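Local coordinates for leucine-rich repeat protein (Bacteroides thetaiotaomicron, PDB 4ECN) that is of unknown function but, as an extracellular leucine-rich repeat protein, probably serves in binding other proteins, at residues D495-N500 with S519-C524; K336-D341 with R436-S441; L392-R397 with S648-Y653. One frame throughout, in Å; residues are numbered along the deposited sequence.

Contact 1: residues D495-N500 with S519-C524; sequences DVELYN and SLNIAC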
ATOM      1  N   ASP A 495     -14.025  -1.454  -8.750  1.00 47.65           N
ATOM      2  CA  ASP A 495     -13.123  -1.821  -7.662  1.00 46.53           C
ATOM      3  C   ASP A 495     -13.253  -0.896  -6.488  1.00 48.87           C
ATOM      4  O   ASP A 495     -13.205   0.316  -6.667  1.00 48.08           O
ATOM      5  CB  ASP A 495     -11.673  -1.819  -8.150  1.00 47.92           C
ATOM      6  CG  ASP A 495     -11.329  -2.974  -9.067  1.00 59.57           C
ATOM      7  OD1 ASP A 495     -11.987  -3.112 -10.128  1.00 59.00           O
ATOM      8  OD2 ASP A 495     -10.368  -3.706  -8.755  1.00 67.64           O
ATOM      9  N   VAL A 496     -13.421  -1.479  -5.274  1.00 45.68           N
ATOM     10  CA  VAL A 496     -13.529  -0.770  -3.983  1.00 44.97           C
ATOM     11  C   VAL A 496     -12.691  -1.493  -2.963  1.00 49.69           C
ATOM     12  O   VAL A 496     -12.711  -2.725  -2.927  1.00 51.17           O
ATOM     13  CB  VAL A 496     -14.981  -0.593  -3.454  1.00 48.38           C
ATOM     14  CG1 VAL A 496     -15.000   0.149  -2.119  1.00 47.41           C
ATOM     15  CG2 VAL A 496     -15.871   0.117  -4.470  1.00 48.88           C
ATOM     16  N   GLU A 497     -11.950  -0.725  -2.141  1.00 44.59           N
ATOM     17  CA  GLU A 497     -11.164  -1.219  -1.020  1.00 43.13           C
ATOM     18  C   GLU A 497     -11.515  -0.427   0.230  1.00 46.93           C
ATOM     19  O   GLU A 497     -11.489   0.806   0.226  1.00 46.46           O
ATOM     20  CB  GLU A 497      -9.656  -1.166  -1.292  1.00 43.63           C
ATOM     21  CG  GLU A 497      -8.783  -1.623  -0.122  1.00 45.52           C
ATOM     22  CD  GLU A 497      -7.329  -1.882  -0.472  1.00 72.27           C
ATOM     23  OE1 GLU A 497      -7.058  -2.835  -1.244  1.00 68.03           O
ATOM     24  OE2 GLU A 497      -6.456  -1.165   0.067  1.00 71.96           O
ATOM     25  N   LEU A 498     -11.869  -1.169   1.288  1.00 42.27           N
ATOM     26  CA  LEU A 498     -12.162  -0.727   2.641  1.00 40.50           C
ATOM     27  C   LEU A 498     -11.343  -1.588   3.575  1.00 43.15           C
ATOM     28  O   LEU A 498     -11.869  -2.438   4.272  1.00 42.70           O
ATOM     29  CB  LEU A 498     -13.667  -0.799   2.926  1.00 40.60           C
ATOM     30  CG  LEU A 498     -14.476   0.444   2.639  1.00 44.10           C
ATOM     31  CD1 LEU A 498     -15.930   0.131   2.690  1.00 45.58           C
ATOM     32  CD2 LEU A 498     -14.176   1.545   3.624  1.00 40.32           C
ATOM     33  N   TYR A 499     -10.031  -1.412   3.522  1.00 41.21           N
ATOM     34  CA  TYR A 499      -9.043  -2.207   4.245  1.00 40.79           C
ATOM     35  C   TYR A 499      -8.694  -1.595   5.585  1.00 47.87           C
ATOM     36  O   TYR A 499      -8.467  -0.391   5.683  1.00 50.53           O
ATOM     37  CB  TYR A 499      -7.766  -2.326   3.382  1.00 40.23           C
ATOM     38  CG  TYR A 499      -6.658  -3.144   4.007  1.00 41.01           C
ATOM     39  CD1 TYR A 499      -6.708  -4.533   4.005  1.00 42.54           C
ATOM     40  CD2 TYR A 499      -5.551  -2.531   4.587  1.00 40.67           C
ATOM     41  CE1 TYR A 499      -5.718  -5.290   4.622  1.00 42.33           C
ATOM     42  CE2 TYR A 499      -4.533  -3.282   5.169  1.00 40.52           C
ATOM     43  CZ  TYR A 499      -4.614  -4.665   5.175  1.00 49.26           C
ATOM     44  OH  TYR A 499      -3.632  -5.436   5.765  1.00 53.75           O
ATOM     45  N   ASN A 500      -8.615  -2.436   6.608  1.00 43.01           N
ATOM     46  CA  ASN A 500      -8.161  -2.090   7.946  1.00 43.35           C
ATOM     47  C   ASN A 500      -8.699  -0.727   8.457  1.00 48.90           C
ATOM     48  O   ASN A 500      -7.907   0.185   8.684  1.00 48.18           O
ATOM     49  CB  ASN A 500      -6.613  -2.068   7.950  1.00 42.73           C
ATOM     50  CG  ASN A 500      -5.949  -1.880   9.291  1.00 51.35           C
ATOM     51  OD1 ASN A 500      -6.415  -2.366  10.338  1.00 44.46           O
ATOM     52  ND2 ASN A 500      -4.845  -1.151   9.272  1.00 34.60           N
ATOM     53  N   SER A 519     -14.824  -6.142  -7.696  1.00 44.13           N
ATOM     54  CA  SER A 519     -13.741  -6.439  -6.767  1.00 42.00           C
ATOM     55  C   SER A 519     -13.934  -5.649  -5.479  1.00 47.98           C
ATOM     56  O   SER A 519     -14.051  -4.420  -5.522  1.00 49.77           O
ATOM     57  CB  SER A 519     -12.402  -6.106  -7.411  1.00 42.64           C
ATOM     58  OG  SER A 519     -11.337  -6.119  -6.473  1.00 52.42           O
ATOM     59  N   LEU A 520     -13.951  -6.354  -4.335  1.00 42.80           N
ATOM     60  CA  LEU A 520     -14.135  -5.769  -3.012  1.00 41.94           C
ATOM     61  C   LEU A 520     -13.158  -6.380  -2.016  1.00 46.97           C
ATOM     62  O   LEU A 520     -13.006  -7.608  -1.963  1.00 47.55           O
ATOM     63  CB  LEU A 520     -15.591  -5.986  -2.548  1.00 42.48           C
ATOM     64  CG  LEU A 520     -16.010  -5.414  -1.198  1.00 46.67           C
ATOM     65  CD1 LEU A 520     -16.091  -3.919  -1.241  1.00 46.95           C
ATOM     66  CD2 LEU A 520     -17.331  -5.980  -0.761  1.00 47.73           C
ATOM     67  N   ASN A 521     -12.490  -5.514  -1.231  1.00 43.05           N
ATOM     68  CA  ASN A 521     -11.527  -5.880  -0.193  1.00 41.40           C
ATOM     69  C   ASN A 521     -11.966  -5.270   1.102  1.00 47.96           C
ATOM     70  O   ASN A 521     -11.951  -4.033   1.214  1.00 48.90           O
ATOM     71  CB  ASN A 521     -10.123  -5.412  -0.568  1.00 34.30           C
ATOM     72  CG  ASN A 521      -9.022  -5.946   0.308  1.00 46.08           C
ATOM     73  OD1 ASN A 521      -9.103  -5.970   1.538  1.00 34.00           O
ATOM     74  ND2 ASN A 521      -7.924  -6.336  -0.312  1.00 44.83           N
ATOM     75  N   ILE A 522     -12.374  -6.111   2.080  1.00 43.88           N
ATOM     76  CA  ILE A 522     -12.839  -5.617   3.378  1.00 43.67           C
ATOM     77  C   ILE A 522     -12.015  -6.275   4.507  1.00 47.71           C
ATOM     78  O   ILE A 522     -12.466  -6.337   5.640  1.00 49.20           O
ATOM     79  CB  ILE A 522     -14.375  -5.816   3.566  1.00 46.93           C
ATOM     80  CG1 ILE A 522     -14.793  -7.304   3.386  1.00 47.18           C
ATOM     81  CG2 ILE A 522     -15.148  -4.875   2.611  1.00 47.01           C
ATOM     82  CD1 ILE A 522     -16.134  -7.677   3.965  1.00 53.41           C
ATOM     83  N   ALA A 523     -10.787  -6.666   4.219  1.00 43.19           N
ATOM     84  CA  ALA A 523      -9.915  -7.306   5.199  1.00 43.41           C
ATOM     85  C   ALA A 523      -9.488  -6.356   6.333  1.00 49.55           C
ATOM     86  O   ALA A 523      -9.328  -5.155   6.108  1.00 49.98           O
ATOM     87  CB  ALA A 523      -8.674  -7.843   4.501  1.00 43.34           C
ATOM     88  N   CYS A 524      -9.280  -6.931   7.548  1.00 47.05           N
ATOM     89  CA  CYS A 524      -8.799  -6.312   8.802  1.00 47.15           C
ATOM     90  C   CYS A 524      -9.829  -5.321   9.376  1.00 52.76           C
ATOM     91  O   CYS A 524      -9.468  -4.289   9.963  1.00 53.08           O
ATOM     92  CB  CYS A 524      -7.446  -5.634   8.603  1.00 46.93           C
ATOM     93  SG  CYS A 524      -6.144  -6.735   7.995  1.00 50.20           S
TER
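The phenol ring of Y499 reaches across to C524, N521 and A523. Its CG is anti to the backbone N (chi1 -179°), which carries the ring over the neighbouring chain; C524 SG lies oblique to it in a sulfur-aromatic contact, 3.7 Å from Y499 CE1. N521 points the same way alongside the ring and puts OD1 at its edge, 3.7 Å from Y499 CD1, with amide and ring planes 84° apart. That amide is held by its own chain, because N521 OD1 accepts from A523 N at 3.2 Å and closes an Asx turn. The ND2 end of N521 lies toward E497: the two side chains run side by side, carboxylate and amide planes 59° apart, and E497 OE1 is hydrogen-bonded to H357 ND1. D495 lays its carboxylate against the S519 methylene, OD2 to CB 3.4 Å, while OD1 forms a salt bridge with R384. Beneath all this runs parallel strand pairing typical of a leucine-rich repeat, in which strands 495-499 and 519-521 are successive rungs between strands 452-456 and 552-554. V496 N bonds to S519 O, N521 N to V496 O, and L498 N to N521 O at 2.9 Å; past the strand end N500 N meets A523 O, also at 2.9 Å. V496, L498, L520 and I522 turn to the repeat interior, where V496 CB meets L520 CD1 at 4.1 Å, and the side amide of N525 donates to L498 O, as in the asparagine ladder of such repeats. Helix 386-391 lies over the N521, A523 and Y499 end of the opposite face: Y387 touches N521 and A523, F391 touches Y499. At the far end N500 CB packs on C524 CB, and the N500 amide gives ND2 to N457 OD1 and takes G431 N on OD1.

Contact 2: residues K336-D341 with R436-S441; sequences KGRVPD and RITFIS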
ATOM      1  N   LYS A 336      -5.017  14.205   7.658  1.00 47.78           N
ATOM      2  CA  LYS A 336      -5.819  14.284   8.880  1.00 47.88           C
ATOM      3  C   LYS A 336      -6.977  15.215   8.623  1.00 53.71           C
ATOM      4  O   LYS A 336      -6.740  16.346   8.207  1.00 55.21           O
ATOM      5  CB  LYS A 336      -4.966  14.769  10.088  1.00 49.91           C
ATOM      6  CG  LYS A 336      -3.843  13.832  10.538  1.00 64.20           C
ATOM      7  CD  LYS A 336      -2.746  14.519  11.370  1.00 76.93           C
ATOM      8  CE  LYS A 336      -1.604  15.039  10.509  1.00 97.90           C
ATOM      9  NZ  LYS A 336      -0.526  15.663  11.324  1.00110.01           N
ATOM     10  N   GLY A 337      -8.208  14.761   8.846  1.00 49.08           N
ATOM     11  CA  GLY A 337      -9.371  15.618   8.656  1.00 48.10           C
ATOM     12  C   GLY A 337     -10.581  15.029   7.961  1.00 51.40           C
ATOM     13  O   GLY A 337     -10.797  13.811   7.965  1.00 50.72           O
ATOM     14  N   ARG A 338     -11.391  15.929   7.371  1.00 47.25           N
ATOM     15  CA  ARG A 338     -12.661  15.619   6.727  1.00 47.04           C
ATOM     16  C   ARG A 338     -12.575  15.921   5.243  1.00 50.31           C
ATOM     17  O   ARG A 338     -12.198  17.044   4.892  1.00 49.91           O
ATOM     18  CB  ARG A 338     -13.798  16.442   7.385  1.00 46.87           C
ATOM     19  CG  ARG A 338     -13.799  16.376   8.906  1.00 54.74           C
ATOM     20  CD  ARG A 338     -14.808  17.284   9.581  1.00 56.60           C
ATOM     21  NE  ARG A 338     -16.147  16.696   9.634  1.00 59.97           N
ATOM     22  CZ  ARG A 338     -17.168  17.131   8.911  1.00 70.46           C
ATOM     23  NH1 ARG A 338     -17.020  18.171   8.105  1.00 63.96           N
ATOM     24  NH2 ARG A 338     -18.353  16.546   9.006  1.00 51.71           N
ATOM     25  N   VAL A 339     -12.900  14.929   4.363  1.00 45.18           N
ATOM     26  CA  VAL A 339     -12.851  15.148   2.912  1.00 43.84           C
ATOM     27  C   VAL A 339     -13.980  16.139   2.567  1.00 49.31           C
ATOM     28  O   VAL A 339     -15.139  15.823   2.832  1.00 50.02           O
ATOM     29  CB  VAL A 339     -12.908  13.846   2.085  1.00 45.79           C
ATOM     30  CG1 VAL A 339     -12.966  14.150   0.592  1.00 44.42           C
ATOM     31  CG2 VAL A 339     -11.720  12.939   2.416  1.00 44.55           C
ATOM     32  N   PRO A 340     -13.648  17.365   2.061  1.00 45.52           N
ATOM     33  CA  PRO A 340     -14.695  18.374   1.807  1.00 45.33           C
ATOM     34  C   PRO A 340     -15.517  18.094   0.539  1.00 49.18           C
ATOM     35  O   PRO A 340     -15.128  17.272  -0.285  1.00 49.52           O
ATOM     36  CB  PRO A 340     -13.886  19.663   1.663  1.00 46.97           C
ATOM     37  CG  PRO A 340     -12.595  19.233   1.103  1.00 50.44           C
ATOM     38  CD  PRO A 340     -12.307  17.892   1.717  1.00 46.03           C
ATOM     39  N   ASP A 341     -16.631  18.823   0.363  1.00 45.92           N
ATOM     40  CA  ASP A 341     -17.559  18.653  -0.763  1.00 46.00           C
ATOM     41  C   ASP A 341     -16.926  19.064  -2.091  1.00 50.66           C
ATOM     42  O   ASP A 341     -17.419  18.680  -3.152  1.00 50.21           O
ATOM     43  CB  ASP A 341     -18.832  19.461  -0.516  1.00 48.52           C
ATOM     44  CG  ASP A 341     -19.374  19.223   0.869  1.00 55.94           C
ATOM     45  OD1 ASP A 341     -19.676  18.044   1.195  1.00 54.87           O
ATOM     46  OD2 ASP A 341     -19.354  20.174   1.676  1.00 62.02           O
ATOM     47  N   ARG A 436      -5.478  10.088   9.670  1.00 41.30           N
ATOM     48  CA  ARG A 436      -6.560  10.397  10.619  1.00 42.44           C
ATOM     49  C   ARG A 436      -7.773  11.019   9.842  1.00 46.94           C
ATOM     50  O   ARG A 436      -8.339  12.013  10.295  1.00 46.42           O
ATOM     51  CB  ARG A 436      -6.101  11.321  11.794  1.00 42.74           C
ATOM     52  CG  ARG A 436      -4.923  10.859  12.691  1.00 54.06           C
ATOM     53  CD  ARG A 436      -5.192   9.538  13.401  1.00 76.49           C
ATOM     54  NE  ARG A 436      -4.186   9.150  14.405  1.00 87.56           N
ATOM     55  CZ  ARG A 436      -3.050   8.487  14.165  1.00 93.73           C
ATOM     56  NH1 ARG A 436      -2.683   8.201  12.915  1.00 81.05           N
ATOM     57  NH2 ARG A 436      -2.248   8.156  15.168  1.00 66.29           N
ATOM     58  N   ILE A 437      -8.164  10.410   8.681  1.00 43.92           N
ATOM     59  CA  ILE A 437      -9.320  10.832   7.866  1.00 44.17           C
ATOM     60  C   ILE A 437     -10.587  10.345   8.579  1.00 48.17           C
ATOM     61  O   ILE A 437     -10.844   9.145   8.610  1.00 47.23           O
ATOM     62  CB  ILE A 437      -9.244  10.331   6.389  1.00 46.83           C
ATOM     63  CG1 ILE A 437      -7.974  10.853   5.665  1.00 46.47           C
ATOM     64  CG2 ILE A 437     -10.514  10.717   5.618  1.00 47.58           C
ATOM     65  CD1 ILE A 437      -7.728  10.309   4.238  1.00 50.06           C
ATOM     66  N   THR A 438     -11.361  11.268   9.165  1.00 45.48           N
ATOM     67  CA  THR A 438     -12.544  10.943   9.981  1.00 45.93           C
ATOM     68  C   THR A 438     -13.890  11.130   9.246  1.00 51.86           C
ATOM     69  O   THR A 438     -14.928  10.755   9.795  1.00 52.21           O
ATOM     70  CB  THR A 438     -12.565  11.795  11.273  1.00 50.81           C
ATOM     71  OG1 THR A 438     -12.254  13.173  10.995  1.00 53.23           O
ATOM     72  CG2 THR A 438     -11.613  11.249  12.339  1.00 47.58           C
ATOM     73  N   PHE A 439     -13.878  11.648   8.007  1.00 49.64           N
ATOM     74  CA  PHE A 439     -15.114  11.909   7.264  1.00 49.66           C
ATOM     75  C   PHE A 439     -14.885  11.915   5.749  1.00 51.05           C
ATOM     76  O   PHE A 439     -13.887  12.460   5.269  1.00 49.23           O
ATOM     77  CB  PHE A 439     -15.699  13.285   7.700  1.00 52.08           C
ATOM     78  CG  PHE A 439     -17.079  13.580   7.165  1.00 53.96           C
ATOM     79  CD1 PHE A 439     -18.210  13.167   7.856  1.00 57.29           C
ATOM     80  CD2 PHE A 439     -17.246  14.225   5.945  1.00 55.81           C
ATOM     81  CE1 PHE A 439     -19.485  13.391   7.337  1.00 59.05           C
ATOM     82  CE2 PHE A 439     -18.523  14.432   5.417  1.00 59.36           C
ATOM     83  CZ  PHE A 439     -19.634  14.030   6.121  1.00 58.23           C
ATOM     84  N   ILE A 440     -15.858  11.368   5.000  1.00 47.75           N
ATOM     85  CA  ILE A 440     -15.852  11.371   3.534  1.00 47.23           C
ATOM     86  C   ILE A 440     -17.164  11.988   3.039  1.00 51.23           C
ATOM     87  O   ILE A 440     -18.208  11.370   3.228  1.00 51.50           O
ATOM     88  CB  ILE A 440     -15.632   9.960   2.903  1.00 49.87           C
ATOM     89  CG1 ILE A 440     -14.507   9.120   3.563  1.00 48.70           C
ATOM     90  CG2 ILE A 440     -15.488  10.056   1.376  1.00 51.77           C
ATOM     91  CD1 ILE A 440     -13.085   9.525   3.293  1.00 51.54           C
ATOM     92  N   SER A 441     -17.111  13.186   2.401  1.00 47.38           N
ATOM     93  CA  SER A 441     -18.263  13.893   1.798  1.00 47.83           C
ATOM     94  C   SER A 441     -19.093  12.986   0.874  1.00 53.62           C
ATOM     95  O   SER A 441     -18.504  12.158   0.185  1.00 53.65           O
ATOM     96  CB  SER A 441     -17.770  15.088   0.985  1.00 48.76           C
ATOM     97  OG  SER A 441     -18.824  15.652   0.223  1.00 52.30           O
TER
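R338 lays its guanidinium flat over one face of the F439 ring, centres 4.2 Å apart and planes 25° apart, a stacked cation-pi pair with NH2 above the ring centre. NH1 is occupied elsewhere, in a salt bridge to E470. An alanine in place of R338 would probably leave the F439 face without its cation and E470 without its partner. The backbones run parallel and are joined by three good bonds and a weaker one. G337 N gives to R436 O at 3.1 Å. G337 O is gripped by T438 N at 2.9 Å, with T438 OG1 adding a weak second bond. V339 N donates to F439 O at 2.8 Å, and S441 N gives V339 O a weak bond. Between these pairings the second chain spends one residue more, at T438. At the backbone angles of G337 a side chain would jam against the carbonyl of K336, which accounts for the glycine. S441 OG donates to D341 OD1 at 2.7 Å and itself accepts from A443 N. D341 OD1 also takes E470 N, while OD2 takes D471 N and S474 OG. V339 CG2 meets I440 CD1 at 3.8 Å on the apolar side. The G-x-V-P sequence and this separate two-stranded sheet are consistent with leucine-rich repeats of the LxGxIP type, which carry an extra strand beside the main sheet. P340 rests on I277 and A280 of helix 266-280, D341 touches Y476 and A477 of helix 475-480, V339 touches F354 and I440 touches F460.

Contact 3: residues L392-R397 with S648-Y653; sequences LDYDQR and SVDFSY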
ATOM      1  N   LEU A 392      -0.907 -13.695   0.646  1.00 38.88           N
ATOM      2  CA  LEU A 392      -1.507 -15.028   0.726  1.00 37.05           C
ATOM      3  C   LEU A 392      -0.707 -16.099   0.014  1.00 44.66           C
ATOM      4  O   LEU A 392      -0.467 -17.149   0.618  1.00 46.17           O
ATOM      5  CB  LEU A 392      -2.934 -14.999   0.165  1.00 35.86           C
ATOM      6  CG  LEU A 392      -3.835 -13.826   0.668  1.00 38.45           C
ATOM      7  CD1 LEU A 392      -5.101 -13.663  -0.177  1.00 38.33           C
ATOM      8  CD2 LEU A 392      -4.072 -13.868   2.173  1.00 34.15           C
ATOM      9  N   ASP A 393      -0.334 -15.890  -1.244  1.00 42.61           N
ATOM     10  CA  ASP A 393       0.386 -16.903  -2.027  1.00 42.96           C
ATOM     11  C   ASP A 393       1.810 -17.116  -1.571  1.00 46.55           C
ATOM     12  O   ASP A 393       2.508 -16.151  -1.221  1.00 48.39           O
ATOM     13  CB  ASP A 393       0.447 -16.497  -3.511  1.00 45.34           C
ATOM     14  CG  ASP A 393      -0.853 -16.477  -4.281  1.00 61.83           C
ATOM     15  OD1 ASP A 393      -1.717 -17.354  -4.020  1.00 63.84           O
ATOM     16  OD2 ASP A 393      -0.948 -15.688  -5.244  1.00 69.85           O
ATOM     17  N   TYR A 394       2.263 -18.368  -1.681  1.00 39.98           N
ATOM     18  CA  TYR A 394       3.636 -18.779  -1.436  1.00 39.37           C
ATOM     19  C   TYR A 394       3.885 -20.094  -2.158  1.00 43.05           C
ATOM     20  O   TYR A 394       2.958 -20.887  -2.328  1.00 43.01           O
ATOM     21  CB  TYR A 394       3.974 -18.874   0.074  1.00 40.97           C
ATOM     22  CG  TYR A 394       3.470 -20.104   0.797  1.00 43.08           C
ATOM     23  CD1 TYR A 394       2.144 -20.204   1.201  1.00 44.47           C
ATOM     24  CD2 TYR A 394       4.342 -21.129   1.162  1.00 45.23           C
ATOM     25  CE1 TYR A 394       1.683 -21.314   1.909  1.00 46.22           C
ATOM     26  CE2 TYR A 394       3.899 -22.238   1.885  1.00 47.06           C
ATOM     27  CZ  TYR A 394       2.561 -22.338   2.241  1.00 56.97           C
ATOM     28  OH  TYR A 394       2.102 -23.449   2.925  1.00 58.99           O
ATOM     29  N   ASP A 395       5.121 -20.300  -2.625  1.00 39.90           N
ATOM     30  CA  ASP A 395       5.581 -21.519  -3.302  1.00 39.54           C
ATOM     31  C   ASP A 395       5.491 -22.707  -2.296  1.00 42.94           C
ATOM     32  O   ASP A 395       6.135 -22.680  -1.231  1.00 40.91           O
ATOM     33  CB  ASP A 395       7.016 -21.277  -3.819  1.00 41.08           C
ATOM     34  CG  ASP A 395       7.589 -22.293  -4.785  1.00 49.72           C
ATOM     35  OD1 ASP A 395       7.356 -23.507  -4.579  1.00 49.21           O
ATOM     36  OD2 ASP A 395       8.345 -21.877  -5.711  1.00 55.08           O
ATOM     37  N   GLN A 396       4.613 -23.700  -2.604  1.00 39.56           N
ATOM     38  CA  GLN A 396       4.332 -24.861  -1.737  1.00 38.87           C
ATOM     39  C   GLN A 396       5.565 -25.709  -1.466  1.00 40.97           C
ATOM     40  O   GLN A 396       5.593 -26.420  -0.454  1.00 39.46           O
ATOM     41  CB  GLN A 396       3.235 -25.760  -2.314  1.00 40.50           C
ATOM     42  CG  GLN A 396       1.850 -25.162  -2.157  1.00 52.96           C
ATOM     43  CD  GLN A 396       1.566 -24.711  -0.751  1.00 60.93           C
ATOM     44  OE1 GLN A 396       1.578 -25.487   0.210  1.00 55.93           O
ATOM     45  NE2 GLN A 396       1.304 -23.438  -0.616  1.00 48.19           N
ATOM     46  N   ARG A 397       6.608 -25.577  -2.313  1.00 37.36           N
ATOM     47  CA  ARG A 397       7.880 -26.285  -2.125  1.00 36.57           C
ATOM     48  C   ARG A 397       8.701 -25.680  -0.945  1.00 39.59           C
ATOM     49  O   ARG A 397       9.677 -26.298  -0.553  1.00 41.15           O
ATOM     50  CB  ARG A 397       8.703 -26.304  -3.408  1.00 33.75           C
ATOM     51  CG  ARG A 397       8.003 -27.098  -4.525  1.00 37.73           C
ATOM     52  CD  ARG A 397       8.698 -26.949  -5.859  1.00 41.68           C
ATOM     53  NE  ARG A 397       8.819 -25.545  -6.260  1.00 46.15           N
ATOM     54  CZ  ARG A 397       9.525 -25.116  -7.299  1.00 58.16           C
ATOM     55  NH1 ARG A 397      10.169 -25.981  -8.077  1.00 48.03           N
ATOM     56  NH2 ARG A 397       9.606 -23.820  -7.561  1.00 40.03           N
ATOM     57  N   SER A 648      -1.067 -26.517  -7.047  1.00 42.34           N
ATOM     58  CA  SER A 648      -0.990 -27.144  -5.735  1.00 42.11           C
ATOM     59  C   SER A 648      -2.271 -27.023  -4.850  1.00 48.73           C
ATOM     60  O   SER A 648      -3.100 -26.123  -5.032  1.00 49.53           O
ATOM     61  CB  SER A 648       0.151 -26.501  -4.951  1.00 43.67           C
ATOM     62  OG  SER A 648       0.009 -25.090  -4.864  1.00 45.48           O
ATOM     63  N   VAL A 649      -2.368 -27.910  -3.841  1.00 43.59           N
ATOM     64  CA  VAL A 649      -3.372 -27.841  -2.790  1.00 43.06           C
ATOM     65  C   VAL A 649      -2.609 -27.869  -1.494  1.00 45.11           C
ATOM     66  O   VAL A 649      -1.693 -28.695  -1.360  1.00 47.05           O
ATOM     67  CB  VAL A 649      -4.490 -28.903  -2.844  1.00 48.03           C
ATOM     68  CG1 VAL A 649      -5.455 -28.617  -3.971  1.00 48.62           C
ATOM     69  CG2 VAL A 649      -3.936 -30.322  -2.937  1.00 48.12           C
ATOM     70  N   ASP A 650      -2.913 -26.946  -0.564  1.00 36.68           N
ATOM     71  CA  ASP A 650      -2.232 -26.904   0.736  1.00 34.96           C
ATOM     72  C   ASP A 650      -3.199 -27.300   1.865  1.00 39.78           C
ATOM     73  O   ASP A 650      -4.147 -26.565   2.206  1.00 39.18           O
ATOM     74  CB  ASP A 650      -1.613 -25.522   1.010  1.00 36.23           C
ATOM     75  CG  ASP A 650      -0.879 -25.361   2.342  1.00 46.86           C
ATOM     76  OD1 ASP A 650      -0.459 -26.405   2.937  1.00 44.66           O
ATOM     77  OD2 ASP A 650      -0.674 -24.196   2.769  1.00 53.52           O
ATOM     78  N   PHE A 651      -2.933 -28.470   2.451  1.00 37.48           N
ATOM     79  CA  PHE A 651      -3.717 -29.004   3.559  1.00 37.88           C
ATOM     80  C   PHE A 651      -2.850 -29.194   4.794  1.00 39.71           C
ATOM     81  O   PHE A 651      -3.187 -29.991   5.665  1.00 40.14           O
ATOM     82  CB  PHE A 651      -4.362 -30.336   3.154  1.00 40.45           C
ATOM     83  CG  PHE A 651      -5.434 -30.252   2.100  1.00 42.13           C
ATOM     84  CD1 PHE A 651      -6.702 -29.784   2.416  1.00 46.77           C
ATOM     85  CD2 PHE A 651      -5.213 -30.751   0.829  1.00 44.19           C
ATOM     86  CE1 PHE A 651      -7.708 -29.754   1.461  1.00 48.67           C
ATOM     87  CE2 PHE A 651      -6.222 -30.727  -0.132  1.00 48.27           C
ATOM     88  CZ  PHE A 651      -7.460 -30.213   0.183  1.00 47.53           C
ATOM     89  N   SER A 652      -1.738 -28.467   4.876  1.00 35.41           N
ATOM     90  CA  SER A 652      -0.837 -28.557   6.020  1.00 35.26           C
ATOM     91  C   SER A 652      -1.526 -28.042   7.288  1.00 39.70           C
ATOM     92  O   SER A 652      -2.452 -27.242   7.199  1.00 38.75           O
ATOM     93  CB  SER A 652       0.459 -27.781   5.764  1.00 37.83           C
ATOM     94  OG  SER A 652       0.240 -26.397   5.540  1.00 43.97           O
ATOM     95  N   TYR A 653      -1.091 -28.535   8.459  1.00 37.43           N
ATOM     96  CA  TYR A 653      -1.587 -28.147   9.783  1.00 37.97           C
ATOM     97  C   TYR A 653      -3.116 -28.326   9.906  1.00 41.68           C
ATOM     98  O   TYR A 653      -3.851 -27.373  10.161  1.00 41.68           O
ATOM     99  CB  TYR A 653      -1.186 -26.706  10.128  1.00 39.22           C
ATOM    100  CG  TYR A 653       0.303 -26.529  10.314  1.00 40.92           C
ATOM    101  CD1 TYR A 653       1.124 -26.192   9.244  1.00 42.11           C
ATOM    102  CD2 TYR A 653       0.890 -26.671  11.569  1.00 42.45           C
ATOM    103  CE1 TYR A 653       2.495 -26.003   9.416  1.00 42.29           C
ATOM    104  CE2 TYR A 653       2.262 -26.490  11.753  1.00 43.17           C
ATOM    105  CZ  TYR A 653       3.059 -26.143  10.674  1.00 48.34           C
ATOM    106  OH  TYR A 653       4.403 -25.952  10.850  1.00 49.63           O
TER
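Q396 lies against S648 in the middle of strand 646-650, its CG 3.3 Å from S648 OG, and its chain, bent at the second torsion, brings the terminal amide beside D650. CD of Q396 is 3.7 Å from D650 CB, and the two side chains cross at about a right angle. T677 of the adjoining strand 675-679 touches both Q396 and S648. D650 is the second main participant. Its CG is anti to the backbone N (chi1 180°), which directs the carboxylate toward the 392-397 loop, where Y394 OH comes to 2.9 Å from OD2. The ring and carboxylate planes are 77° apart, with OD2 near the ring plane at its edge. N399 OD1 is another acceptor within reach of the same hydroxyl. The other oxygen of D650 serves its own chain: OD1 accepts from S652 N at 3.1 Å, making an Asx turn, and from S652 OG at 2.7 Å. D650 thus sits just where strand gives way to turn in a leucine-rich repeat; next to it F651 points away from the loop, and its carbonyl takes the side amides of N654 and N683, as in an asparagine ladder. The loop is stiffened from within by D395 and R397. R397 NE and NH2 grip the carboxylate side-on, each at 3.0 Å, to OD1 and OD2 respectively, and OD1 also accepts from R397 N, a second Asx turn. The contact is polar rather than apolar: the groups around D650 are the Y394 and S652 hydroxyls and the main-chain N of S652; these would probably spread its charge without an ion pair.

In the fold
Along the chain the segments come as 336-341, 392-397, 436-441, 495-500, 519-524 and 648-653, so contacts 2 and 3 interleave, contact 2 closes before contact 1 opens, and both segments of contact 1 fall between those of contact 3. Centres of contacts 1 and 2 are about 18 Å apart, those of 1 and 3 about 24 Å, those of 2 and 3 about 41 Å. Contact 1 lies in the first long repeat sheet, contact 3 involves the second, and contact 2 is a separate two-stranded sheet. The excursion between strands 338-339 and 436-440 includes helix 386-391, which packs on contact 1, and the loop of contact 3, thereby tying distant repeats together.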